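Local coordinates for periplasmic chaperone Spy (Escherichia coli, PDB 5WO2), which acts as an ATP-independent periplasmic chaperone that limits protein aggregation and lets client proteins fold while bound to its cradle-shaped homodimer, at residues H38-S43 with V49-Q54; K3-T8 with N89-K94; I76-I79 with Q84-Q87. All blocks are in the same frame, centred on the assembly; numbering follows the deposited sequence. Where two conformers were deposited one is given.

Contact 1: residues H38-S43 with V49-Q54. With ZN (zinc ion), chain R; IMD (imidazole), chain Q.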
ATOM      1  N   HIS B  38       3.939   9.259 -11.566  1.00 34.85           N
ATOM      2  CA  HIS B  38       3.474  10.577 -11.967  1.00 34.58           C
ATOM      3  C   HIS B  38       3.618  10.773 -13.459  1.00 33.49           C
ATOM      4  O   HIS B  38       2.673  11.236 -14.130  1.00 31.80           O
ATOM      5  CB  HIS B  38       4.247  11.650 -11.227  1.00 34.46           C
ATOM      6  CG  HIS B  38       3.636  13.010 -11.324  1.00 31.99           C
ATOM      7  ND1 HIS B  38       4.260  14.123 -10.816  1.00 32.38           N
ATOM      8  CD2 HIS B  38       2.490  13.450 -11.903  1.00 29.68           C
ATOM      9  CE1 HIS B  38       3.504  15.185 -11.012  1.00 31.97           C
ATOM     10  NE2 HIS B  38       2.417  14.810 -11.671  1.00 30.69           N
ATOM     11  N   ASP B  39       4.776  10.390 -14.011  1.00 35.64           N
ATOM     12  CA  ASP B  39       5.027  10.652 -15.416  1.00 35.61           C
ATOM     13  C   ASP B  39       4.166   9.765 -16.330  1.00 35.68           C
ATOM     14  O   ASP B  39       3.950  10.106 -17.485  1.00 39.51           O
ATOM     15  CB  ASP B  39       6.543  10.487 -15.725  1.00 37.17           C
ATOM     16  CG  ASP B  39       7.383  11.615 -15.081  1.00 39.05           C
ATOM     17  OD1 ASP B  39       6.732  12.590 -14.662  1.00 41.30           O
ATOM     18  OD2 ASP B  39       8.632  11.547 -14.929  1.00 39.60           O
ATOM     19  N   ILE B  40       3.660   8.655 -15.814  1.00 32.95           N
ATOM     20  CA  ILE B  40       2.757   7.790 -16.580  1.00 32.68           C
ATOM     21  C   ILE B  40       1.350   8.376 -16.589  1.00 29.65           C
ATOM     22  O   ILE B  40       0.657   8.342 -17.604  1.00 29.84           O
ATOM     23  CB  ILE B  40       2.743   6.374 -15.979  1.00 36.63           C
ATOM     24  CG1 ILE B  40       4.035   5.657 -16.409  1.00 43.09           C
ATOM     25  CG2 ILE B  40       1.529   5.572 -16.438  1.00 36.29           C
ATOM     26  CD1 ILE B  40       4.410   4.586 -15.507  1.00 47.24           C
ATOM     27  N   ILE B  41       0.958   8.943 -15.458  1.00 27.56           N
ATOM     28  CA  ILE B  41      -0.345   9.562 -15.337  1.00 29.57           C
ATOM     29  C   ILE B  41      -0.412  10.870 -16.126  1.00 28.64           C
ATOM     30  O   ILE B  41      -1.344  11.076 -16.866  1.00 29.99           O
ATOM     31  CB  ILE B  41      -0.690   9.808 -13.872  1.00 32.42           C
ATOM     32  CG1 ILE B  41      -0.858   8.451 -13.184  1.00 36.10           C
ATOM     33  CG2 ILE B  41      -1.908  10.752 -13.756  1.00 34.72           C
ATOM     34  CD1 ILE B  41      -1.061   8.540 -11.680  1.00 39.43           C
ATOM     35  N   ALA B  42       0.575  11.744 -15.961  1.00 31.54           N
ATOM     36  CA  ALA B  42       0.623  13.050 -16.641  1.00 34.22           C
ATOM     37  C   ALA B  42       1.268  12.942 -18.006  1.00 39.90           C
ATOM     38  O   ALA B  42       2.360  13.494 -18.226  1.00 45.51           O
ATOM     39  CB  ALA B  42       1.406  14.049 -15.816  1.00 34.44           C
ATOM     40  N   SER B  43       0.654  12.169 -18.890  1.00 38.90           N
ATOM     41  CA  SER B  43       1.202  11.895 -20.215  1.00 37.73           C
ATOM     42  C   SER B  43       0.045  11.967 -21.185  1.00 34.75           C
ATOM     43  O   SER B  43      -1.068  11.651 -20.798  1.00 32.55           O
ATOM     44  CB  SER B  43       1.863  10.522 -20.294  1.00 39.20           C
ATOM     45  OG  SER B  43       2.209  10.291 -21.631  1.00 43.64           O
ATOM     46  N   VAL B  49       2.906  -0.682 -21.543  1.00 32.70           N
ATOM     47  CA  VAL B  49       4.149  -1.444 -21.291  1.00 31.26           C
ATOM     48  C   VAL B  49       5.018  -0.693 -20.295  1.00 30.36           C
ATOM     49  O   VAL B  49       5.615  -1.281 -19.405  1.00 29.04           O
ATOM     50  CB  VAL B  49       4.927  -1.717 -22.604  1.00 32.17           C
ATOM     51  CG1 VAL B  49       6.314  -2.339 -22.325  1.00 31.97           C
ATOM     52  CG2 VAL B  49       4.080  -2.644 -23.460  1.00 33.71           C
ATOM     53  N   LYS B  50       5.042   0.625 -20.410  1.00 31.47           N
ATOM     54  CA  LYS B  50       5.747   1.445 -19.445  1.00 31.29           C
ATOM     55  C   LYS B  50       5.106   1.344 -18.063  1.00 30.33           C
ATOM     56  O   LYS B  50       5.784   1.270 -17.049  1.00 29.45           O
ATOM     57  CB  LYS B  50       5.757   2.895 -19.943  1.00 35.99           C
ATOM     58  CG  LYS B  50       6.753   3.741 -19.209  1.00 40.07           C
ATOM     59  CD  LYS B  50       6.993   5.070 -19.942  1.00 47.20           C
ATOM     60  CE  LYS B  50       7.437   4.898 -21.411  1.00 52.92           C
ATOM     61  NZ  LYS B  50       8.419   3.776 -21.642  1.00 57.17           N
ATOM     62  N   ALA B  51       3.783   1.326 -18.025  1.00 30.76           N
ATOM     63  CA  ALA B  51       3.099   1.188 -16.741  1.00 30.05           C
ATOM     64  C   ALA B  51       3.408  -0.158 -16.123  1.00 28.14           C
ATOM     65  O   ALA B  51       3.631  -0.260 -14.911  1.00 27.20           O
ATOM     66  CB  ALA B  51       1.583   1.383 -16.950  1.00 31.41           C
ATOM     67  N   GLU B  52       3.454  -1.193 -16.932  1.00 27.86           N
ATOM     68  CA  GLU B  52       3.788  -2.507 -16.398  1.00 26.55           C
ATOM     69  C   GLU B  52       5.196  -2.512 -15.785  1.00 25.70           C
ATOM     70  O   GLU B  52       5.432  -3.160 -14.754  1.00 24.71           O
ATOM     71  CB  GLU B  52       3.681  -3.576 -17.468  1.00 27.07           C
ATOM     72  CG  GLU B  52       2.226  -3.841 -17.873  1.00 30.60           C
ATOM     73  CD  GLU B  52       2.081  -4.881 -18.996  1.00 31.47           C
ATOM     74  OE1 GLU B  52       2.731  -4.741 -20.049  1.00 32.94           O
ATOM     75  OE2 GLU B  52       1.256  -5.800 -18.831  1.00 33.89           O
ATOM     76  N   ALA B  53       6.135  -1.806 -16.420  1.00 26.40           N
ATOM     77  CA  ALA B  53       7.476  -1.773 -15.861  1.00 27.38           C
ATOM     78  C   ALA B  53       7.525  -1.064 -14.501  1.00 25.96           C
ATOM     79  O   ALA B  53       8.217  -1.510 -13.575  1.00 25.42           O
ATOM     80  CB  ALA B  53       8.459  -1.116 -16.861  1.00 27.41           C
ATOM     81  N   GLN B  54       6.747  -0.001 -14.380  1.00 26.72           N
ATOM     82  CA  GLN B  54       6.627   0.766 -13.126  1.00 27.04           C
ATOM     83  C   GLN B  54       6.042  -0.105 -12.051  1.00 27.38           C
ATOM     84  O   GLN B  54       6.550  -0.138 -10.923  1.00 27.87           O
ATOM     85  CB  GLN B  54       5.751   2.014 -13.313  1.00 32.14           C
ATOM     86  CG  GLN B  54       5.860   3.005 -12.160  1.00 39.56           C
ATOM     87  CD  GLN B  54       4.929   2.703 -10.991  1.00 47.13           C
ATOM     88  OE1 GLN B  54       3.955   1.948 -11.135  1.00 48.51           O
ATOM     89  NE2 GLN B  54       5.222   3.301  -9.820  1.00 51.37           N
TER
HETATM   90 ZN    ZN R 202       5.873  14.322  -9.607  0.71 25.23          ZN
HETATM   91  N1  IMD Q 201       8.161  13.505 -12.222  1.00 37.52           N
HETATM   92  C2  IMD Q 201       7.314  13.715 -11.208  1.00 35.95           C
HETATM   93  N3  IMD Q 201       7.708  14.801 -10.536  1.00 34.78           N
HETATM   94  C4  IMD Q 201       8.854  15.254 -11.085  1.00 33.92           C
HETATM   95  C5  IMD Q 201       9.144  14.420 -12.135  1.00 35.29           C
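Ile40 and Ala51 bring the two backbones together, their CA atoms 6.6 Å apart, where the last turn of helix 32-41 runs beside the first turns of helix 48-77. The two helices and the short loop between them form a helical hairpin at one end of the elongated cradle, and the inner face of that hairpin is apolar. Ile40 carries it. With CG1 set beside its backbone N (chi1 -77°) and the chain continuing extended, CD1 is pushed out against the partner helix, where it lies 3.6 Å from Gln54 CB and 3.8 Å from Ala51 CA. The other branch, CG2, faces the methyl of Ala51, while the aliphatic stem of Lys50 passes CG1 at the margin of the contact. Gln54 contributes its stem rather than its amide: the chain bends at chi2 (-85°), and NE2 donates to the carbonyl oxygen of Glu33, about two turns before Ile40 on helix 32-41. Phe46 from the loop and Met70 of the second subunit also pack on Ile40, which is consequently buried. After Ile41 the helix breaks in an inverse gamma turn centred on Ala42.

His38 and Asp39, on another side of the helix, belong to a zinc site shared with the second subunit. ND1 of His38 holds a zinc ion that Glu93 of the second subunit also ligates, while NE2 of the same ring is hydrogen-bonded to Asn89 OD1 of that subunit, so both ring nitrogens are used at the dimer interface. An imidazole, probably from the crystallisation liquor, is a further ligand through N3, at 2.1 Å from the zinc. Its N1 donates to Asp39 OD1 at 3.0 Å along a bent path (132°). A weak, longer bond of 3.4 Å runs from imidazole N1 to Asp39 OD2.

Contact 2: residues K3-T8 with N89-K94. With ZN (zinc ion), chain J.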
ATOM      1  N   LYS B   3      -3.703  -0.921  20.968  1.00113.60           N
ATOM      2  CA  LYS B   3      -2.579  -1.390  21.775  1.00106.90           C
ATOM      3  C   LYS B   3      -3.018  -1.563  23.226  1.00103.95           C
ATOM      4  O   LYS B   3      -2.257  -1.311  24.162  1.00106.15           O
ATOM      5  CB  LYS B   3      -1.396  -0.426  21.685  1.00102.98           C
ATOM      6  CG  LYS B   3      -0.635  -0.544  20.387  1.00 99.83           C
ATOM      7  CD  LYS B   3       0.851  -0.300  20.574  1.00 96.67           C
ATOM      8  CE  LYS B   3       1.664  -1.214  19.675  1.00 93.44           C
ATOM      9  NZ  LYS B   3       1.602  -2.624  20.139  1.00 89.29           N
ATOM     10  N   ASP B   4      -4.260  -2.008  23.395  1.00101.30           N
ATOM     11  CA  ASP B   4      -4.837  -2.290  24.707  1.00 96.56           C
ATOM     12  C   ASP B   4      -4.260  -3.571  25.288  1.00 87.29           C
ATOM     13  O   ASP B   4      -4.995  -4.426  25.791  1.00 89.61           O
ATOM     14  CB  ASP B   4      -6.348  -2.424  24.587  1.00 98.77           C
ATOM     15  CG  ASP B   4      -6.745  -3.461  23.558  1.00 99.02           C
ATOM     16  OD1 ASP B   4      -6.049  -3.545  22.526  1.00 98.02           O
ATOM     17  OD2 ASP B   4      -7.723  -4.203  23.784  1.00100.25           O
ATOM     18  N   LEU B   5      -2.939  -3.700  25.215  1.00 79.68           N
ATOM     19  CA  LEU B   5      -2.277  -4.950  25.541  1.00 71.17           C
ATOM     20  C   LEU B   5      -1.566  -4.872  26.891  1.00 68.70           C
ATOM     21  O   LEU B   5      -1.087  -5.880  27.383  1.00 68.66           O
ATOM     22  CB  LEU B   5      -1.277  -5.326  24.443  1.00 68.75           C
ATOM     23  CG  LEU B   5      -1.808  -5.480  23.017  1.00 69.01           C
ATOM     24  CD1 LEU B   5      -0.643  -5.820  22.134  1.00 69.51           C
ATOM     25  CD2 LEU B   5      -2.894  -6.535  22.903  1.00 68.23           C
ATOM     26  N   ASN B   6      -1.506  -3.675  27.474  1.00 69.92           N
ATOM     27  CA  ASN B   6      -0.968  -3.484  28.818  1.00 71.23           C
ATOM     28  C   ASN B   6       0.526  -3.726  28.840  1.00 71.47           C
ATOM     29  O   ASN B   6       1.041  -4.504  29.640  1.00 71.73           O
ATOM     30  CB  ASN B   6      -1.664  -4.416  29.811  1.00 72.75           C
ATOM     31  CG  ASN B   6      -3.130  -4.604  29.497  1.00 74.97           C
ATOM     32  OD1 ASN B   6      -3.677  -3.939  28.613  1.00 77.55           O
ATOM     33  ND2 ASN B   6      -3.778  -5.515  30.215  1.00 75.18           N
ATOM     34  N   LEU B   7       1.230  -3.070  27.932  1.00 72.14           N
ATOM     35  CA  LEU B   7       2.625  -3.423  27.701  1.00 73.27           C
ATOM     36  C   LEU B   7       3.564  -3.129  28.891  1.00 74.79           C
ATOM     37  O   LEU B   7       3.656  -2.016  29.378  1.00 76.32           O
ATOM     38  CB  LEU B   7       3.125  -2.704  26.459  1.00 73.47           C
ATOM     39  CG  LEU B   7       2.406  -3.096  25.161  1.00 72.30           C
ATOM     40  CD1 LEU B   7       2.663  -2.072  24.099  1.00 73.92           C
ATOM     41  CD2 LEU B   7       2.878  -4.468  24.708  1.00 71.58           C
ATOM     42  N   THR B   8       4.254  -4.169  29.343  1.00 75.56           N
ATOM     43  CA  THR B   8       5.340  -4.051  30.324  1.00 77.69           C
ATOM     44  C   THR B   8       6.399  -2.996  29.888  1.00 79.63           C
ATOM     45  O   THR B   8       6.700  -2.900  28.692  1.00 79.01           O
ATOM     46  CB  THR B   8       6.020  -5.444  30.500  1.00 78.11           C
ATOM     47  OG1 THR B   8       5.291  -6.254  31.432  1.00 77.70           O
ATOM     48  CG2 THR B   8       7.412  -5.313  30.974  1.00 81.21           C
ATOM     49  N   ASN B  89      -4.239 -11.220  18.715  1.00 34.43           N
ATOM     50  CA  ASN B  89      -4.838 -11.964  17.598  1.00 33.04           C
ATOM     51  C   ASN B  89      -6.261 -11.462  17.359  1.00 33.69           C
ATOM     52  O   ASN B  89      -6.668 -11.326  16.234  1.00 34.36           O
ATOM     53  CB  ASN B  89      -4.833 -13.466  17.833  1.00 33.14           C
ATOM     54  CG  ASN B  89      -3.454 -14.076  17.621  1.00 33.03           C
ATOM     55  OD1 ASN B  89      -2.718 -13.665  16.748  1.00 31.01           O
ATOM     56  ND2 ASN B  89      -3.091 -15.014  18.476  1.00 34.14           N
ATOM     57  N   ALA B  90      -6.997 -11.149  18.415  1.00 36.87           N
ATOM     58  CA  ALA B  90      -8.343 -10.620  18.214  1.00 39.80           C
ATOM     59  C   ALA B  90      -8.322  -9.265  17.508  1.00 40.74           C
ATOM     60  O   ALA B  90      -9.124  -9.006  16.585  1.00 41.27           O
ATOM     61  CB  ALA B  90      -9.055 -10.525  19.544  1.00 44.03           C
ATOM     62  N   ASN B  91      -7.412  -8.392  17.927  1.00 41.00           N
ATOM     63  CA  ASN B  91      -7.262  -7.085  17.292  1.00 43.50           C
ATOM     64  C   ASN B  91      -6.913  -7.207  15.841  1.00 39.12           C
ATOM     65  O   ASN B  91      -7.295  -6.385  15.029  1.00 41.83           O
ATOM     66  CB  ASN B  91      -6.186  -6.255  17.978  1.00 46.75           C
ATOM     67  CG  ASN B  91      -6.543  -5.872  19.392  1.00 53.56           C
ATOM     68  OD1 ASN B  91      -7.682  -6.024  19.833  1.00 55.22           O
ATOM     69  ND2 ASN B  91      -5.552  -5.373  20.125  1.00 57.28           N
ATOM     70  N   PHE B  92      -6.138  -8.239  15.522  1.00 36.20           N
ATOM     71  CA  PHE B  92      -5.672  -8.467  14.179  1.00 32.56           C
ATOM     72  C   PHE B  92      -6.876  -8.656  13.244  1.00 33.98           C
ATOM     73  O   PHE B  92      -6.875  -8.204  12.092  1.00 33.88           O
ATOM     74  CB  PHE B  92      -4.724  -9.694  14.145  1.00 32.83           C
ATOM     75  CG  PHE B  92      -3.897  -9.791  12.873  1.00 32.94           C
ATOM     76  CD1 PHE B  92      -4.418 -10.371  11.725  1.00 32.29           C
ATOM     77  CD2 PHE B  92      -2.603  -9.285  12.817  1.00 35.04           C
ATOM     78  CE1 PHE B  92      -3.669 -10.433  10.514  1.00 33.43           C
ATOM     79  CE2 PHE B  92      -1.849  -9.361  11.627  1.00 35.07           C
ATOM     80  CZ  PHE B  92      -2.390  -9.920  10.484  1.00 33.74           C
ATOM     81  N   GLU B  93      -7.898  -9.326  13.742  1.00 33.06           N
ATOM     82  CA  GLU B  93      -9.074  -9.629  12.927  1.00 36.41           C
ATOM     83  C   GLU B  93      -9.834  -8.360  12.535  1.00 42.63           C
ATOM     84  O   GLU B  93     -10.533  -8.340  11.532  1.00 44.05           O
ATOM     85  CB  GLU B  93     -10.014 -10.558  13.694  1.00 35.92           C
ATOM     86  CG  GLU B  93      -9.331 -11.817  14.169  1.00 35.12           C
ATOM     87  CD  GLU B  93      -8.641 -12.563  13.042  1.00 34.91           C
ATOM     88  OE1 GLU B  93      -9.190 -12.697  11.921  1.00 37.26           O
ATOM     89  OE2 GLU B  93      -7.516 -12.970  13.298  1.00 32.34           O
ATOM     90  N   LYS B  94      -9.717  -7.317  13.356  1.00 47.47           N
ATOM     91  CA  LYS B  94     -10.414  -6.060  13.115  1.00 56.32           C
ATOM     92  C   LYS B  94      -9.628  -5.081  12.252  1.00 59.60           C
ATOM     93  O   LYS B  94     -10.196  -4.128  11.724  1.00 63.32           O
ATOM     94  CB  LYS B  94     -10.751  -5.404  14.445  1.00 60.09           C
ATOM     95  CG  LYS B  94     -11.514  -6.313  15.409  1.00 65.65           C
ATOM     96  CD  LYS B  94     -11.920  -5.610  16.721  1.00 71.75           C
ATOM     97  CE  LYS B  94     -10.710  -5.061  17.488  1.00 73.27           C
ATOM     98  NZ  LYS B  94     -10.894  -4.986  18.975  1.00 75.31           N
TER
HETATM   99 ZN    ZN J 208      -6.647 -13.654  11.501  1.00 28.13          ZN
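The loop leading into the first LTXXQ motif is tied through Asp4 and Leu5 to Asn91 on the C-terminal helix 82-94. Asn91 ND2 donates to Asp4 OD1 at 3.1 Å, with an N-H...O angle of 149°. The carboxylate and the amide approach from opposite directions and lie nearly coplanar, 27° between their planes; OD1 uses the lone pair on the side of OD2, although this acceptor is tilted out of the Asn91 amide plane. Asp4 is the centre of an inverse gamma turn and is modelled in two conformers; in this one a chi1 of 55° turns the carboxylate toward helix 82-94. Leu5 runs alongside the amide in the opposite sense, its CD2 4.0 Å from Asn91 ND2.

Two LTXXQ signatures of the CpxP/Spy family meet close by. Leu7 and Thr8 begin the first, whose Gln11 returns OE1 to the backbone N of Thr8 at the start of helix 9-21; Gln84, which ends the second, donates NE2 to Leu5 O.

The carbonyl side of the same amide is held as well: Asn91 OD1 accepts Gln87 NE2 and, weakly, Lys94 NZ at 3.5 Å. Lys94 NZ lies 5.8 Å from Asp4 OD2, where it may lend long-range electrostatic support. Another side of the helix meets the second subunit: Phe92 stacks on its His38, and Glu93 OE2 binds a zinc ion at 2.1 Å.

Contact 3: residues I76-I79 with Q84-Q87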
ATOM      1  N   ILE B  76       7.261  -8.491  17.745  1.00 42.22           N
ATOM      2  CA  ILE B  76       6.419  -7.952  18.797  1.00 43.72           C
ATOM      3  C   ILE B  76       5.550  -9.049  19.399  1.00 41.42           C
ATOM      4  O   ILE B  76       5.522  -9.246  20.617  1.00 44.13           O
ATOM      5  CB  ILE B  76       5.550  -6.815  18.242  1.00 43.64           C
ATOM      6  CG1 ILE B  76       6.441  -5.602  17.944  1.00 45.69           C
ATOM      7  CG2 ILE B  76       4.426  -6.451  19.219  1.00 44.99           C
ATOM      8  CD1 ILE B  76       5.744  -4.477  17.305  1.00 44.77           C
ATOM      9  N   TYR B  77       4.842  -9.772  18.543  1.00 36.99           N
ATOM     10  CA  TYR B  77       3.996 -10.869  18.977  1.00 35.24           C
ATOM     11  C   TYR B  77       4.750 -11.753  19.977  1.00 36.82           C
ATOM     12  O   TYR B  77       4.193 -12.173  20.976  1.00 38.09           O
ATOM     13  CB  TYR B  77       3.561 -11.694  17.768  1.00 34.27           C
ATOM     14  CG  TYR B  77       2.597 -12.813  18.099  1.00 35.21           C
ATOM     15  CD1 TYR B  77       1.250 -12.549  18.299  1.00 34.64           C
ATOM     16  CD2 TYR B  77       3.024 -14.132  18.198  1.00 36.54           C
ATOM     17  CE1 TYR B  77       0.355 -13.555  18.616  1.00 34.59           C
ATOM     18  CE2 TYR B  77       2.109 -15.168  18.506  1.00 36.87           C
ATOM     19  CZ  TYR B  77       0.785 -14.861  18.684  1.00 35.78           C
ATOM     20  OH  TYR B  77      -0.149 -15.817  18.955  1.00 36.79           O
ATOM     21  N   ASN B  78       6.023 -12.001  19.715  1.00 36.85           N
ATOM     22  CA  ASN B  78       6.778 -12.921  20.568  1.00 41.32           C
ATOM     23  C   ASN B  78       7.362 -12.307  21.838  1.00 46.84           C
ATOM     24  O   ASN B  78       7.920 -13.028  22.658  1.00 49.18           O
ATOM     25  CB  ASN B  78       7.875 -13.572  19.753  1.00 42.73           C
ATOM     26  CG  ASN B  78       7.348 -14.697  18.917  1.00 42.14           C
ATOM     27  OD1 ASN B  78       6.925 -15.715  19.468  1.00 44.52           O
ATOM     28  ND2 ASN B  78       7.341 -14.527  17.575  1.00 40.81           N
ATOM     29  N   ILE B  79       7.215 -11.004  22.053  1.00 47.19           N
ATOM     30  CA  ILE B  79       7.507 -10.480  23.396  1.00 52.71           C
ATOM     31  C   ILE B  79       6.277 -10.517  24.298  1.00 50.98           C
ATOM     32  O   ILE B  79       6.362 -10.131  25.453  1.00 52.53           O
ATOM     33  CB  ILE B  79       8.036  -9.024  23.386  1.00 56.71           C
ATOM     34  CG1 ILE B  79       6.973  -8.023  22.951  1.00 57.44           C
ATOM     35  CG2 ILE B  79       9.247  -8.906  22.513  1.00 58.44           C
ATOM     36  CD1 ILE B  79       7.326  -6.593  23.256  1.00 61.65           C
ATOM     37  N   GLN B  84      -1.873 -11.670  26.303  1.00 47.23           N
ATOM     38  CA  GLN B  84      -1.732 -10.554  25.366  1.00 47.09           C
ATOM     39  C   GLN B  84      -1.746 -11.026  23.892  1.00 44.67           C
ATOM     40  O   GLN B  84      -2.247 -10.311  23.027  1.00 43.73           O
ATOM     41  CB  GLN B  84      -0.446  -9.775  25.631  1.00 48.68           C
ATOM     42  CG  GLN B  84      -0.383  -8.971  26.946  1.00 52.33           C
ATOM     43  CD  GLN B  84       1.035  -8.466  27.213  1.00 54.49           C
ATOM     44  OE1 GLN B  84       2.003  -9.198  27.026  1.00 54.63           O
ATOM     45  NE2 GLN B  84       1.161  -7.201  27.608  1.00 56.70           N
ATOM     46  N   LYS B  85      -1.201 -12.212  23.607  1.00 44.13           N
ATOM     47  CA  LYS B  85      -1.257 -12.751  22.240  1.00 41.54           C
ATOM     48  C   LYS B  85      -2.701 -13.034  21.805  1.00 43.10           C
ATOM     49  O   LYS B  85      -3.071 -12.799  20.668  1.00 40.20           O
ATOM     50  CB  LYS B  85      -0.454 -14.045  22.123  1.00 41.62           C
ATOM     51  CG  LYS B  85       1.037 -13.908  22.231  1.00 42.36           C
ATOM     52  CD  LYS B  85       1.723 -15.295  22.238  1.00 43.54           C
ATOM     53  CE  LYS B  85       3.238 -15.140  22.288  1.00 45.59           C
ATOM     54  NZ  LYS B  85       3.944 -16.402  22.609  1.00 48.05           N
ATOM     55  N   LYS B  86      -3.521 -13.547  22.718  1.00 47.12           N
ATOM     56  CA  LYS B  86      -4.927 -13.758  22.388  1.00 50.05           C
ATOM     57  C   LYS B  86      -5.536 -12.441  21.976  1.00 47.39           C
ATOM     58  O   LYS B  86      -6.305 -12.378  21.032  1.00 45.64           O
ATOM     59  CB  LYS B  86      -5.719 -14.338  23.557  1.00 56.24           C
ATOM     60  CG  LYS B  86      -5.429 -15.806  23.858  1.00 61.60           C
ATOM     61  CD  LYS B  86      -6.631 -16.495  24.541  1.00 68.72           C
ATOM     62  CE  LYS B  86      -7.043 -15.861  25.877  1.00 75.18           C
ATOM     63  NZ  LYS B  86      -6.205 -16.312  27.054  1.00 79.81           N
ATOM     64  N   GLN B  87      -5.180 -11.386  22.696  1.00 46.51           N
ATOM     65  CA  GLN B  87      -5.735 -10.067  22.434  1.00 46.43           C
ATOM     66  C   GLN B  87      -5.193  -9.480  21.148  1.00 42.46           C
ATOM     67  O   GLN B  87      -5.925  -8.904  20.350  1.00 42.89           O
ATOM     68  CB  GLN B  87      -5.429  -9.125  23.586  1.00 51.47           C
ATOM     69  CG  GLN B  87      -6.041  -7.749  23.402  1.00 56.79           C
ATOM     70  CD  GLN B  87      -7.572  -7.776  23.428  1.00 62.24           C
ATOM     71  OE1 GLN B  87      -8.180  -8.284  24.374  1.00 65.18           O
ATOM     72  NE2 GLN B  87      -8.194  -7.239  22.379  1.00 63.29           N
TER
HETATM   73  O   HOH W   1       4.876 -17.037  19.857  1.00 47.68           O
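Tyr77, at the end of helix 48-77, lays one face of its ring on the aliphatic stem of Lys85 from helix 82-94, the two CA atoms being 6.5 Å apart. With CG anti to the backbone N (chi1 -176°), the ring swings across to the partner helix and meets the lysine chain at about a right angle. Lys85 is extended beyond CG, and successive methylenes pass beneath the phenol. Lys85 CB touches Tyr77 CE1 at 3.6 Å, while Lys85 CG makes a CH-pi contact, 3.9 Å from the Tyr77 ring centroid and 21° off the ring normal, offset toward the rim. CD then lies under CZ and CE2, and Lys85 CE comes to 3.4 Å from Tyr77 O. CE thus lies beside both the ring and the backbone carbonyl, with the amino group beyond. The phenol OH is hydrogen-bonded to Asn89 ND2, and the rings of Tyr77 and Phe88 meet edge-to-face.

Asn78 takes over where Tyr77 stops. A water bridges its OD1 to Lys85 NZ, accepting from the ammonium at 3.0 Å and donating to the amide oxygen. On the other side of the amide, ND2 reaches Asn74 O and also Ser43 O of the second subunit, which fixes the amide's orientation.

Ile79 points away from helix 82-94, and its side chain touches Ile15 of helix 9-21, while Ile79 N bonds to Ile76 O at 2.8 Å. The second LTXXQ motif spans this turn and the start of helix 82-94, with Gln84 OE1 accepting from Thr81 N and from Gln11 of the first motif. The contact therefore closes the bend between helices 48-77 and 82-94, with helix 9-21 packed against Ile76 and Ile79 and Ala42 of the second subunit packed on Tyr77.

Overall arrangement
Contacts 1 and 3 sit near opposite ends of helix 48-77, with centres about 42 Å apart, and each closes a turn to the helix before or after it. Contact 1 is a buried, apolar packing around one isoleucine; contact 3 lies at the surface and pairs an aromatic face with a lysine stem and a water bridge. Contact 2, largely buried yet polar, draws the N-terminal loop onto helix 82-94, which it shares with contact 3; their centres are about 7 Å apart and hydrogen bonds join them. All three touch the second subunit, and the zinc-binding His38 and Glu93 relate contact 1 of one chain to contact 2 of the other.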